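Long-range contacts in glucosidase (Croceicoccus marinus, PDB 5Z3K), which probably hydrolyses O-glycosidic bonds as a GH39-family beta-glucosidase from a deep-sea bacterium: residues A[237-242]-A[289-294]; A[19-24]-A[295-300]; A[284-289]-A[356-361]. All blocks are in the same frame, centred on the assembly; numbering follows the deposited sequence.

Contact 1 (A[237-242]-A[289-294]); sequences MDFRTI and IYMQDS
The terminal methyl of Met237 sits over one face of the Tyr290 ring. Met237 is a selenomethionine here. Its CE lies 3.6 Å from the centroid of the Tyr290 ring, 12° off the ring normal, a CH-pi contact over the centre. The two side chains cross at about a right angle. Chi3 (70°) bends the end of the Met237 chain and brings CE over the ring. SE stays oblique to the ring in a Met-aromatic contact. The same SE lies over one face of the Arg240 guanidinium, offset toward its rim.

Arg240 grips one atom, Tyr290 O, side-on with two nitrogens. NH2 donates to Tyr290 O at 3.0 Å, in the carbonyl plane and on a lone pair. NE donates to Tyr290 O at 3.2 Å, from above that plane. Both bonds keep close to the guanidinium plane. An alanine at Arg240 would probably leave Tyr290 O without these two donors and open a gap beside Met237 SE. Asp293 OD2 adds an opposite charge near Arg240, but Asp293 forms its salt bridge with Arg346.

Arg240 CG also packs on Ser294 CB at 3.8 Å. Ser294 OG donates a hydrogen bond to Met291 O at 2.6 Å. Elsewhere in the contact, Met291 CE touches Phe239 CD2 at 4.0 Å, obliquely to the ring.

The contact joins two successive outer helices of the TIM barrel, 238-252 and 277-291. Phe239 also meets Trp265 of strand 259-266 edge-to-face. The Tyr290 hydroxyl bonds to Asp353 O and Gly356 N, beside strand 357-363.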
loop_
_atom_site.group_PDB
_atom_site.type_symbol
_atom_site.label_atom_id
_atom_site.label_comp_id
_atom_site.label_asym_id
_atom_site.label_seq_id
_atom_site.Cartn_x
_atom_site.Cartn_y
_atom_site.Cartn_z
HETATM N N MSE A 237 11.273 -9.503 1.849
HETATM C CA MSE A 237 12.311 -8.676 1.254
HETATM C C MSE A 237 11.987 -8.273 -0.194
HETATM O O MSE A 237 12.539 -7.294 -0.688
HETATM C CB MSE A 237 13.664 -9.410 1.319
HETATM C CG MSE A 237 14.893 -8.556 0.957
HETATM SE SE MSE A 237 15.123 -6.945 2.076
HETATM C CE MSE A 237 15.641 -7.785 3.772
ATOM N N ASP A 238 11.070 -8.997 -0.853
ATOM C CA ASP A 238 10.867 -8.824 -2.296
ATOM C C ASP A 238 10.622 -7.372 -2.686
ATOM O O ASP A 238 11.104 -6.906 -3.727
ATOM C CB ASP A 238 9.681 -9.657 -2.779
ATOM C CG ASP A 238 10.043 -11.083 -3.084
ATOM O OD1 ASP A 238 11.170 -11.515 -2.725
ATOM O OD2 ASP A 238 9.164 -11.782 -3.644
ATOM N N PHE A 239 9.850 -6.643 -1.882
ATOM C CA PHE A 239 9.447 -5.307 -2.311
ATOM C C PHE A 239 10.641 -4.370 -2.408
ATOM O O PHE A 239 10.720 -3.555 -3.338
ATOM C CB PHE A 239 8.357 -4.809 -1.375
ATOM C CG PHE A 239 7.283 -5.822 -1.214
ATOM C CD1 PHE A 239 6.392 -6.066 -2.254
ATOM C CD2 PHE A 239 7.223 -6.605 -0.084
ATOM C CE1 PHE A 239 5.431 -7.043 -2.142
ATOM C CE2 PHE A 239 6.267 -7.588 0.040
ATOM C CZ PHE A 239 5.371 -7.813 -0.980
ATOM N N ARG A 240 11.605 -4.507 -1.500
ATOM C CA ARG A 240 12.845 -3.738 -1.623
ATOM C C ARG A 240 13.618 -4.162 -2.862
ATOM O O ARG A 240 14.092 -3.314 -3.633
ATOM C CB ARG A 240 13.720 -3.920 -0.380
ATOM C CG ARG A 240 15.057 -3.205 -0.511
ATOM C CD ARG A 240 16.043 -3.648 0.559
ATOM N NE ARG A 240 15.589 -3.303 1.904
ATOM C CZ ARG A 240 16.268 -3.616 3.010
ATOM N NH1 ARG A 240 17.423 -4.277 2.911
ATOM N NH2 ARG A 240 15.800 -3.275 4.202
ATOM N N THR A 241 13.747 -5.476 -3.068
ATOM C CA THR A 241 14.481 -5.996 -4.226
ATOM C C THR A 241 13.880 -5.499 -5.538
ATOM O O THR A 241 14.611 -5.052 -6.431
ATOM C CB THR A 241 14.505 -7.523 -4.196
ATOM O OG1 THR A 241 15.126 -7.960 -2.986
ATOM C CG2 THR A 241 15.283 -8.089 -5.395
ATOM N N ILE A 242 12.552 -5.567 -5.680
ATOM C CA ILE A 242 11.954 -5.138 -6.947
ATOM C C ILE A 242 12.131 -3.637 -7.142
ATOM O O ILE A 242 12.455 -3.169 -8.243
ATOM C CB ILE A 242 10.467 -5.533 -7.028
ATOM C CG1 ILE A 242 10.270 -7.032 -6.782
ATOM C CG2 ILE A 242 9.893 -5.137 -8.390
ATOM C CD1 ILE A 242 10.999 -7.912 -7.763
ATOM N N ILE A 289 8.579 -3.207 7.340
ATOM C CA ILE A 289 9.847 -2.806 7.943
ATOM C C ILE A 289 10.951 -2.798 6.895
ATOM O O ILE A 289 11.732 -1.841 6.799
ATOM C CB ILE A 289 10.197 -3.718 9.132
ATOM C CG1 ILE A 289 9.175 -3.477 10.253
ATOM C CG2 ILE A 289 11.626 -3.431 9.622
ATOM C CD1 ILE A 289 9.233 -4.467 11.428
ATOM N N TYR A 290 11.033 -3.859 6.090
ATOM C CA TYR A 290 12.116 -3.927 5.114
ATOM C C TYR A 290 11.968 -2.857 4.037
ATOM O O TYR A 290 12.978 -2.324 3.569
ATOM C CB TYR A 290 12.187 -5.320 4.473
ATOM C CG TYR A 290 12.713 -6.381 5.418
ATOM C CD1 TYR A 290 13.763 -6.109 6.286
ATOM C CD2 TYR A 290 12.136 -7.650 5.458
ATOM C CE1 TYR A 290 14.234 -7.074 7.169
ATOM C CE2 TYR A 290 12.598 -8.624 6.345
ATOM C CZ TYR A 290 13.653 -8.327 7.188
ATOM O OH TYR A 290 14.112 -9.285 8.061
HETATM N N MSE A 291 10.744 -2.507 3.641
HETATM C CA MSE A 291 10.609 -1.551 2.546
HETATM C C MSE A 291 10.770 -0.117 3.042
HETATM O O MSE A 291 10.868 0.803 2.242
HETATM C CB MSE A 291 9.264 -1.724 1.825
HETATM C CG MSE A 291 8.080 -1.171 2.590
HETATM SE SE MSE A 291 6.477 -1.212 1.481
HETATM C CE MSE A 291 6.135 -3.129 1.448
ATOM N N GLN A 292 10.800 0.082 4.366
ATOM C CA GLN A 292 11.077 1.417 4.888
ATOM C C GLN A 292 12.451 1.907 4.446
ATOM O O GLN A 292 12.669 3.115 4.307
ATOM C CB GLN A 292 10.958 1.420 6.416
ATOM C CG GLN A 292 11.302 2.749 7.109
ATOM C CD GLN A 292 10.251 3.847 6.946
ATOM O OE1 GLN A 292 10.529 5.020 7.215
ATOM N NE2 GLN A 292 9.041 3.478 6.516
ATOM N N ASP A 293 13.377 0.980 4.210
ATOM C CA ASP A 293 14.705 1.259 3.671
ATOM C C ASP A 293 14.747 0.710 2.242
ATOM O O ASP A 293 15.196 -0.410 1.996
ATOM C CB ASP A 293 15.775 0.622 4.553
ATOM C CG ASP A 293 15.765 1.168 5.958
ATOM O OD1 ASP A 293 15.742 2.412 6.086
ATOM O OD2 ASP A 293 15.763 0.362 6.923
ATOM N N SER A 294 14.246 1.492 1.293
ATOM C CA SER A 294 14.103 0.976 -0.069
ATOM C C SER A 294 13.846 2.141 -1.011
ATOM O O SER A 294 13.677 3.284 -0.585
ATOM C CB SER A 294 12.960 -0.035 -0.168
ATOM O OG SER A 294 11.716 0.648 -0.237
#

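Contact 2 (A[19-24]-A[295-300]); sequences NMRQLH and EVDKAI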
loop_
_atom_site.group_PDB
_atom_site.type_symbol
_atom_site.label_atom_id
_atom_site.label_comp_id
_atom_site.label_asym_id
_atom_site.label_seq_id
_atom_site.Cartn_x
_atom_site.Cartn_y
_atom_site.Cartn_z
ATOM N N ASN A 19 14.022 10.938 9.484
ATOM C CA ASN A 19 12.560 10.948 9.467
ATOM C C ASN A 19 12.010 9.565 9.147
ATOM O O ASN A 19 12.517 8.866 8.265
ATOM C CB ASN A 19 12.033 11.950 8.441
ATOM C CG ASN A 19 12.239 13.382 8.866
ATOM O OD1 ASN A 19 12.334 13.687 10.059
ATOM N ND2 ASN A 19 12.310 14.277 7.892
HETATM N N MSE A 20 10.961 9.175 9.869
HETATM C CA MSE A 20 10.171 8.021 9.483
HETATM C C MSE A 20 9.412 8.386 8.211
HETATM O O MSE A 20 8.966 9.527 8.060
HETATM C CB MSE A 20 9.189 7.618 10.591
HETATM C CG MSE A 20 8.423 6.344 10.282
HETATM SE SE MSE A 20 9.573 4.799 10.486
HETATM C CE MSE A 20 9.501 4.666 12.430
ATOM N N ARG A 21 9.264 7.441 7.291
ATOM C CA ARG A 21 8.594 7.699 6.021
ATOM C C ARG A 21 7.206 7.066 6.041
ATOM O O ARG A 21 7.059 5.880 6.357
ATOM C CB ARG A 21 9.422 7.163 4.846
ATOM C CG ARG A 21 10.815 7.776 4.777
ATOM C CD ARG A 21 11.464 7.584 3.397
ATOM N NE ARG A 21 11.720 6.174 3.128
ATOM C CZ ARG A 21 11.206 5.504 2.106
ATOM N NH1 ARG A 21 10.402 6.120 1.250
ATOM N NH2 ARG A 21 11.506 4.218 1.939
ATOM N N GLN A 22 6.192 7.853 5.695
ATOM C CA GLN A 22 4.801 7.412 5.845
ATOM C C GLN A 22 4.392 6.590 4.628
ATOM O O GLN A 22 3.882 7.113 3.629
ATOM C CB GLN A 22 3.884 8.611 6.050
ATOM C CG GLN A 22 3.784 9.043 7.514
ATOM C CD GLN A 22 5.065 9.691 8.024
ATOM O OE1 GLN A 22 5.503 10.720 7.504
ATOM N NE2 GLN A 22 5.676 9.087 9.044
ATOM N N LEU A 23 4.606 5.275 4.714
ATOM C CA LEU A 23 4.311 4.369 3.615
ATOM C C LEU A 23 3.034 3.557 3.831
ATOM O O LEU A 23 2.764 2.625 3.058
ATOM C CB LEU A 23 5.489 3.419 3.382
ATOM C CG LEU A 23 6.828 4.055 2.980
ATOM C CD1 LEU A 23 7.833 2.972 2.515
ATOM C CD2 LEU A 23 6.595 5.067 1.903
ATOM N N HIS A 24 2.234 3.888 4.851
ATOM C CA HIS A 24 1.061 3.070 5.184
ATOM C C HIS A 24 -0.149 3.476 4.346
ATOM O O HIS A 24 -1.158 3.972 4.851
ATOM C CB HIS A 24 0.715 3.161 6.666
ATOM C CG HIS A 24 0.013 1.942 7.182
ATOM N ND1 HIS A 24 0.595 0.695 7.163
ATOM C CD2 HIS A 24 -1.207 1.779 7.752
ATOM C CE1 HIS A 24 -0.243 -0.190 7.677
ATOM N NE2 HIS A 24 -1.341 0.443 8.050
ATOM N N GLU A 295 13.786 1.830 -2.305
ATOM C CA GLU A 295 13.431 2.829 -3.300
ATOM C C GLU A 295 11.927 3.068 -3.392
ATOM O O GLU A 295 11.505 3.907 -4.193
ATOM C CB GLU A 295 13.988 2.423 -4.671
ATOM C CG GLU A 295 15.516 2.257 -4.668
ATOM C CD GLU A 295 16.252 3.539 -4.315
ATOM O OE1 GLU A 295 15.726 4.633 -4.600
ATOM O OE2 GLU A 295 17.376 3.452 -3.779
ATOM N N VAL A 296 11.110 2.374 -2.589
ATOM C CA VAL A 296 9.681 2.657 -2.556
ATOM C C VAL A 296 9.449 4.025 -1.926
ATOM O O VAL A 296 9.910 4.306 -0.810
ATOM C CB VAL A 296 8.922 1.564 -1.783
ATOM C CG1 VAL A 296 7.433 1.896 -1.715
ATOM C CG2 VAL A 296 9.148 0.195 -2.419
ATOM N N ASP A 297 8.705 4.882 -2.629
ATOM C CA ASP A 297 8.388 6.206 -2.104
ATOM C C ASP A 297 6.980 6.300 -1.537
ATOM O O ASP A 297 6.740 7.107 -0.630
ATOM C CB ASP A 297 8.553 7.266 -3.194
ATOM C CG ASP A 297 9.999 7.430 -3.620
ATOM O OD1 ASP A 297 10.868 7.516 -2.731
ATOM O OD2 ASP A 297 10.272 7.444 -4.838
ATOM N N LYS A 298 6.055 5.505 -2.067
ATOM C CA LYS A 298 4.686 5.409 -1.584
ATOM C C LYS A 298 4.229 3.976 -1.809
ATOM O O LYS A 298 4.599 3.354 -2.811
ATOM C CB LYS A 298 3.746 6.365 -2.329
ATOM C CG LYS A 298 4.063 7.835 -2.177
ATOM C CD LYS A 298 3.782 8.322 -0.779
ATOM C CE LYS A 298 3.679 9.859 -0.754
ATOM N NZ LYS A 298 4.459 10.476 -1.871
ATOM N N ALA A 299 3.419 3.458 -0.886
ATOM C CA ALA A 299 3.033 2.058 -0.932
ATOM C C ALA A 299 1.559 1.903 -0.610
ATOM O O ALA A 299 1.030 2.622 0.246
ATOM C CB ALA A 299 3.864 1.227 0.055
ATOM N N ILE A 300 0.925 0.936 -1.286
ATOM C CA ILE A 300 -0.511 0.655 -1.191
ATOM C C ILE A 300 -0.648 -0.831 -0.875
ATOM O O ILE A 300 -0.500 -1.678 -1.765
ATOM C CB ILE A 300 -1.266 0.998 -2.486
ATOM C CG1 ILE A 300 -1.013 2.436 -2.942
ATOM C CG2 ILE A 300 -2.761 0.768 -2.308
ATOM C CD1 ILE A 300 -1.663 3.504 -2.048
HETATM O O HOH W 1 10.371 8.838 -0.299
HETATM O O HOH W 2 8.463 8.599 1.252
#
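Val296 O receives two N-H groups of Arg21. This joins the loop before the first strand of the TIM barrel, 25-27, to the entry of its eighth strand, 298-301. Arg21 NH1 donates to Val296 O at 2.8 Å, with an N-H...O angle of 157°. The bond lies in both the carbonyl plane and the guanidinium plane. NH2 adds a weak second bond to the same oxygen at 3.2 Å. The Arg21 chain bends at chi3 (-66°), which swings NE out of the line of the chain.

Two waters widen the grip of NH1. One accepts a weak bond from Arg21 NH1 and donates to Asp297 OD1. The other accepts from Arg21 NH1 and donates to Asp297 O. Asp297 OD1 itself lies well out of the guanidinium plane, so its direct link to Arg21 is probably one of charge only, with the water bridging the two. Its other oxygen, OD2, accepts from Leu260 N on strand 259-266.

The apolar part is Leu23. It is buried, and its two methyls face the backbone that leads into the strand. CD1 lies 4.4 Å from Val296 CG1, a loose contact. Leu23 CB faces Ala299 CB at 4.3 Å. His24 turns away from strand 298-301, toward helix 329-341. The closest approach of the Leu23 side chain to the other segment is through a methyl: its CD2 lies 3.3 Å from Asp297 O.

Contact 3 (A[284-289]-A[356-361]); sequences LAAAAI and GFAALA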
loop_
_atom_site.group_PDB
_atom_site.type_symbol
_atom_site.label_atom_id
_atom_site.label_comp_id
_atom_site.label_asym_id
_atom_site.label_seq_id
_atom_site.Cartn_x
_atom_site.Cartn_y
_atom_site.Cartn_z
ATOM N N LEU A 284 3.434 -9.305 6.507
ATOM C CA LEU A 284 3.177 -7.932 6.095
ATOM C C LEU A 284 3.870 -6.941 7.027
ATOM O O LEU A 284 4.320 -5.883 6.569
ATOM C CB LEU A 284 1.670 -7.678 5.990
ATOM C CG LEU A 284 0.835 -7.436 7.232
ATOM C CD1 LEU A 284 0.725 -5.936 7.482
ATOM C CD2 LEU A 284 -0.552 -8.074 7.047
ATOM N N ALA A 285 4.033 -7.286 8.309
ATOM C CA ALA A 285 4.803 -6.418 9.194
ATOM C C ALA A 285 6.284 -6.416 8.814
ATOM O O ALA A 285 6.916 -5.352 8.758
ATOM C CB ALA A 285 4.603 -6.836 10.655
ATOM N N ALA A 286 6.860 -7.588 8.538
ATOM C CA ALA A 286 8.260 -7.615 8.112
ATOM C C ALA A 286 8.446 -6.900 6.777
ATOM O O ALA A 286 9.450 -6.207 6.572
ATOM C CB ALA A 286 8.772 -9.057 8.015
ATOM N N ALA A 287 7.489 -7.042 5.857
ATOM C CA ALA A 287 7.619 -6.381 4.558
ATOM C C ALA A 287 7.619 -4.864 4.705
ATOM O O ALA A 287 8.416 -4.163 4.070
ATOM C CB ALA A 287 6.487 -6.824 3.618
ATOM N N ALA A 288 6.695 -4.336 5.520
ATOM C CA ALA A 288 6.689 -2.906 5.802
ATOM C C ALA A 288 8.021 -2.445 6.391
ATOM O O ALA A 288 8.551 -1.403 5.999
ATOM C CB ALA A 288 5.540 -2.574 6.755
ATOM N N ILE A 289 8.579 -3.207 7.340
ATOM C CA ILE A 289 9.847 -2.806 7.943
ATOM C C ILE A 289 10.951 -2.798 6.895
ATOM O O ILE A 289 11.732 -1.841 6.799
ATOM C CB ILE A 289 10.197 -3.718 9.132
ATOM C CG1 ILE A 289 9.175 -3.477 10.253
ATOM C CG2 ILE A 289 11.626 -3.431 9.622
ATOM C CD1 ILE A 289 9.233 -4.467 11.428
ATOM N N GLY A 356 13.916 -12.236 8.427
ATOM C CA GLY A 356 12.547 -12.294 8.895
ATOM C C GLY A 356 12.334 -11.840 10.323
ATOM O O GLY A 356 11.172 -11.731 10.747
ATOM N N PHE A 357 13.394 -11.576 11.092
ATOM C CA PHE A 357 13.239 -10.989 12.426
ATOM C C PHE A 357 13.478 -9.489 12.283
ATOM O O PHE A 357 14.582 -8.983 12.495
ATOM C CB PHE A 357 14.159 -11.624 13.465
ATOM C CG PHE A 357 13.795 -11.250 14.878
ATOM C CD1 PHE A 357 12.757 -11.898 15.533
ATOM C CD2 PHE A 357 14.461 -10.223 15.535
ATOM C CE1 PHE A 357 12.392 -11.546 16.827
ATOM C CE2 PHE A 357 14.109 -9.866 16.836
ATOM C CZ PHE A 357 13.070 -10.524 17.483
ATOM N N ALA A 358 12.417 -8.775 11.921
ATOM C CA ALA A 358 12.502 -7.377 11.510
ATOM C C ALA A 358 12.038 -6.474 12.640
ATOM O O ALA A 358 11.054 -6.776 13.315
ATOM C CB ALA A 358 11.641 -7.138 10.273
ATOM N N ALA A 359 12.737 -5.361 12.836
ATOM C CA ALA A 359 12.402 -4.452 13.916
ATOM C C ALA A 359 12.580 -3.019 13.440
ATOM O O ALA A 359 13.434 -2.724 12.598
ATOM C CB ALA A 359 13.258 -4.734 15.162
ATOM N N LEU A 360 11.765 -2.130 14.007
ATOM C CA LEU A 360 11.670 -0.745 13.579
ATOM C C LEU A 360 11.243 0.089 14.777
ATOM O O LEU A 360 10.369 -0.326 15.545
ATOM C CB LEU A 360 10.661 -0.603 12.423
ATOM C CG LEU A 360 10.377 0.788 11.854
ATOM C CD1 LEU A 360 11.601 1.383 11.179
ATOM C CD2 LEU A 360 9.209 0.740 10.859
ATOM N N ALA A 361 11.854 1.261 14.942
ATOM C CA ALA A 361 11.555 2.088 16.106
ATOM C C ALA A 361 11.384 3.545 15.702
ATOM O O ALA A 361 12.067 4.042 14.803
ATOM C CB ALA A 361 12.660 1.973 17.164
#
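Ile289 sets its side chain against three consecutive residues of strand 357-361. Its CG1 is anti to the carbonyl carbon (chi1 -67°), and its CG2 is anti to the backbone N. This places CG1 beside the backbone N and CG2 beside the carbonyl carbon, and both branches reach the strand. CD1 is extended from CG1 (chi2 170°) and lies 3.5 Å from Ala358 O. CG2 comes 3.6 Å from Ala359 O and also packs on Ala358 CB at 3.8 Å. CG1 meets Leu360 CB at 3.9 Å. The Ile289 and Leu360 side chains run side by side with opposite senses.

Leu360 touches the helix through CB, while its side chain also packs on Thr340 and Leu341 of helix 329-341.

One turn earlier on the helix, Ala286 meets Ala358 methyl to methyl, CB to CB at 4.1 Å. Ala358 CB also lies 4.0 Å from Ala286 CA. The small side chains let the backbones come close at this point. The axes of helix 284-289 and strand 357-361 approach to 7.8 Å and cross at 58°.

Ala358 and Leu360 point their CB atoms at the helix. Phe357 and Ala359 point theirs away, as successive residues of a strand do. On that other side, Phe357 meets Tyr421 edge-to-face.

The side chains that meet are all apolar, though Ile289 also rests on two backbone carbonyls. The contact packs the last helix before the eighth barrel strand against a large beta sheet, an interface between the TIM barrel and the accessory beta domain such as GH39 enzymes have.

Overall arrangement
Helix 277-291 serves both contact 1 and contact 3, which share Ile289. Contact 1 ties its end to the neighbouring barrel helix; contact 3 packs another face of it on the beta domain. Contact 2 follows just along the chain, where the eighth barrel strand begins. Contact 3 is buried and apolar. Contacts 1 and 2 are partly buried, and each uses an arginine to grip one backbone carbonyl. Contact 1 adds selenomethionine and aromatic packing, contact 2 bridging waters. The three touch one another: Gln292 OE1 accepts from Arg21 N, Tyr290 of contact 1 also reaches the strand segment of contact 3, and Met20 of contact 2 packs on Leu360.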